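Local coordinates for MutT/nudix family protein (Shewanella oneidensis, PDB 3GZ5) that probably regulates transcription of NAD metabolism genes in response to ADP-ribose, pairing a Nudix domain with a DNA-binding winged-helix domain, at residues 29-34 with 128-133. Sequence-based numbering, arbitrary orientation.
Sequences LFTYHD and VKWWPL. With NA (sodium ion), chain D.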
loop_
_atom_site.group_PDB
_atom_site.type_symbol
_atom_site.label_atom_id
_atom_site.label_comp_id
_atom_site.label_asym_id
_atom_site.label_seq_id
_atom_site.Cartn_x
_atom_site.Cartn_y
_atom_site.Cartn_z
ATOM N N LEU B 29 -7.314 11.273 -8.545
ATOM C CA LEU B 29 -8.482 10.707 -9.163
ATOM C C LEU B 29 -8.262 10.693 -10.670
ATOM O O LEU B 29 -8.072 11.757 -11.277
ATOM C CB LEU B 29 -9.698 11.548 -8.811
ATOM C CG LEU B 29 -11.015 11.364 -9.575
ATOM C CD1 LEU B 29 -11.668 10.021 -9.284
ATOM C CD2 LEU B 29 -11.975 12.520 -9.222
ATOM N N PHE B 30 -8.284 9.492 -11.255
ATOM C CA PHE B 30 -8.138 9.286 -12.700
ATOM C C PHE B 30 -9.460 8.932 -13.321
ATOM O O PHE B 30 -10.311 8.277 -12.717
ATOM C CB PHE B 30 -7.209 8.103 -13.021
ATOM C CG PHE B 30 -5.809 8.283 -12.597
ATOM C CD1 PHE B 30 -4.906 8.932 -13.410
ATOM C CD2 PHE B 30 -5.370 7.759 -11.409
ATOM C CE1 PHE B 30 -3.574 9.084 -13.028
ATOM C CE2 PHE B 30 -4.051 7.915 -11.015
ATOM C CZ PHE B 30 -3.152 8.581 -11.837
ATOM N N THR B 31 -9.607 9.341 -14.570
ATOM C CA THR B 31 -10.642 8.790 -15.432
ATOM C C THR B 31 -10.013 8.450 -16.786
ATOM O O THR B 31 -8.811 8.647 -17.015
ATOM C CB THR B 31 -11.839 9.751 -15.566
ATOM O OG1 THR B 31 -12.925 9.071 -16.191
ATOM C CG2 THR B 31 -11.478 10.996 -16.387
ATOM N N TYR B 32 -10.827 7.935 -17.685
ATOM C CA TYR B 32 -10.375 7.666 -19.020
ATOM C C TYR B 32 -11.324 8.333 -20.010
ATOM O O TYR B 32 -12.521 8.066 -20.016
ATOM C CB TYR B 32 -10.293 6.161 -19.238
ATOM C CG TYR B 32 -9.911 5.790 -20.638
ATOM C CD1 TYR B 32 -8.574 5.800 -21.045
ATOM C CD2 TYR B 32 -10.891 5.417 -21.554
ATOM C CE1 TYR B 32 -8.234 5.450 -22.331
ATOM C CE2 TYR B 32 -10.567 5.072 -22.836
ATOM C CZ TYR B 32 -9.246 5.090 -23.224
ATOM O OH TYR B 32 -8.960 4.742 -24.510
ATOM N N HIS B 33 -10.787 9.224 -20.828
ATOM C CA HIS B 33 -11.611 9.914 -21.805
ATOM C C HIS B 33 -10.790 10.356 -23.011
ATOM O O HIS B 33 -9.678 10.884 -22.863
ATOM C CB HIS B 33 -12.296 11.126 -21.164
ATOM C CG HIS B 33 -13.379 11.730 -22.006
ATOM N ND1 HIS B 33 -13.306 13.016 -22.506
ATOM C CD2 HIS B 33 -14.567 11.231 -22.420
ATOM C CE1 HIS B 33 -14.398 13.277 -23.201
ATOM N NE2 HIS B 33 -15.181 12.212 -23.160
ATOM N N ASP B 34 -11.333 10.084 -24.198
ATOM C CA ASP B 34 -10.972 10.797 -25.413
ATOM C C ASP B 34 -9.471 10.940 -25.732
ATOM O O ASP B 34 -8.988 12.061 -25.748
ATOM C CB ASP B 34 -11.596 12.206 -25.328
ATOM C CG ASP B 34 -11.750 12.888 -26.692
ATOM O OD1 ASP B 34 -12.919 13.115 -27.111
ATOM O OD2 ASP B 34 -10.712 13.218 -27.331
ATOM N N VAL B 128 -11.519 23.806 -11.009
ATOM C CA VAL B 128 -11.509 22.330 -11.078
ATOM C C VAL B 128 -11.591 21.844 -12.535
ATOM O O VAL B 128 -12.559 22.143 -13.249
ATOM C CB VAL B 128 -12.680 21.687 -10.262
ATOM C CG1 VAL B 128 -12.504 20.178 -10.173
ATOM C CG2 VAL B 128 -12.779 22.294 -8.864
ATOM N N LYS B 129 -10.593 21.072 -12.960
ATOM C CA LYS B 129 -10.497 20.633 -14.352
ATOM C C LYS B 129 -9.855 19.248 -14.510
ATOM O O LYS B 129 -8.872 18.931 -13.835
ATOM C CB LYS B 129 -9.711 21.681 -15.164
ATOM C CG LYS B 129 -9.600 21.416 -16.668
ATOM C CD LYS B 129 -8.925 22.596 -17.382
ATOM C CE LYS B 129 -8.619 22.306 -18.862
ATOM N NZ LYS B 129 -9.837 22.370 -19.749
ATOM N N TRP B 130 -10.419 18.435 -15.407
ATOM C CA TRP B 130 -9.771 17.202 -15.866
ATOM C C TRP B 130 -8.625 17.547 -16.806
ATOM O O TRP B 130 -8.841 18.174 -17.850
ATOM C CB TRP B 130 -10.750 16.324 -16.630
ATOM C CG TRP B 130 -11.751 15.572 -15.809
ATOM C CD1 TRP B 130 -13.096 15.755 -15.807
ATOM C CD2 TRP B 130 -11.489 14.494 -14.893
ATOM N NE1 TRP B 130 -13.695 14.869 -14.945
ATOM C CE2 TRP B 130 -12.729 14.087 -14.367
ATOM C CE3 TRP B 130 -10.324 13.839 -14.464
ATOM C CZ2 TRP B 130 -12.846 13.041 -13.439
ATOM C CZ3 TRP B 130 -10.440 12.812 -13.542
ATOM C CH2 TRP B 130 -11.694 12.424 -13.039
ATOM N N TRP B 131 -7.415 17.123 -16.449
ATOM C CA TRP B 131 -6.228 17.376 -17.252
ATOM C C TRP B 131 -5.652 16.099 -17.857
ATOM O O TRP B 131 -5.516 15.107 -17.156
ATOM C CB TRP B 131 -5.148 18.027 -16.400
ATOM C CG TRP B 131 -5.440 19.437 -16.013
ATOM C CD1 TRP B 131 -6.065 19.870 -14.874
ATOM C CD2 TRP B 131 -5.103 20.607 -16.758
ATOM N NE1 TRP B 131 -6.145 21.240 -14.872
ATOM C CE2 TRP B 131 -5.558 21.721 -16.014
ATOM C CE3 TRP B 131 -4.457 20.826 -17.992
ATOM C CZ2 TRP B 131 -5.393 23.040 -16.463
ATOM C CZ3 TRP B 131 -4.288 22.132 -18.434
ATOM C CH2 TRP B 131 -4.761 23.220 -17.675
ATOM N N PRO B 132 -5.289 16.128 -19.161
ATOM C CA PRO B 132 -4.531 15.017 -19.742
ATOM C C PRO B 132 -3.266 14.729 -18.935
ATOM O O PRO B 132 -2.501 15.645 -18.608
ATOM C CB PRO B 132 -4.177 15.529 -21.144
ATOM C CG PRO B 132 -5.279 16.454 -21.479
ATOM C CD PRO B 132 -5.570 17.164 -20.172
ATOM N N LEU B 133 -3.065 13.468 -18.588
ATOM C CA LEU B 133 -1.919 13.105 -17.773
ATOM C C LEU B 133 -0.613 13.634 -18.374
ATOM O O LEU B 133 0.226 14.171 -17.649
ATOM C CB LEU B 133 -1.853 11.596 -17.565
ATOM C CG LEU B 133 -0.662 11.049 -16.782
ATOM C CD1 LEU B 133 -0.612 11.607 -15.349
ATOM C CD2 LEU B 133 -0.758 9.553 -16.780
HETATM NA NA NA D . -14.158 22.895 -14.695
#
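The indole of Trp-130 carries this contact, with Thr-31 over one face of its six-membered ring and Leu-29 meeting its outer rim. Thr-31 lays its methyl on that face: CG2 stands 3.5 Å from the centroid of the six-membered ring and only 8° off the normal, a nearly axial CH-pi contact. Behind it, Thr-31 CB follows at 3.7 Å from Trp-130 CH2. At the edge, close to the ring plane, Leu-29 O comes within 3.4 Å of Trp-130 CZ3, and the side chain of Leu-29 reaches the neighbouring corner, with CG 3.7 Å from Trp-130 CH2. Tyr-115 also meets the indole, its ring plane inclined to it.

The threonine torsion sorts its two branches. With OG1 anti to the backbone N (chi1 -169°), CG2 is left to face the indole while the hydroxyl hydrogen-bonds to Met-113 O.

Strands 22-33 and 128-132 both pair with strand 36-43, which lies between them in the mixed sheet of the Nudix domain. The axes of the short segments come within 8.7 Å, their directions 62° apart, with no hydrogen bond between them. Trp-130 reaches across strand 36-43 to the face of strand 22-33, packing on Leu-40 on the way. Two residues back from the indole, Val-128 O binds the sodium ion at 2.3 Å, together with the carbonyls of Ile-122 and Val-125.

Replacing Trp-130 by an alanine is likely to open a gap beneath the Thr-31 methyl and leave the Leu-29 side chain without its aromatic neighbour. The join is thus almost wholly apolar and buried: it rests on the shape and polarisable face of one indole, and the polar hydroxyl beside it is satisfied by a backbone carbonyl.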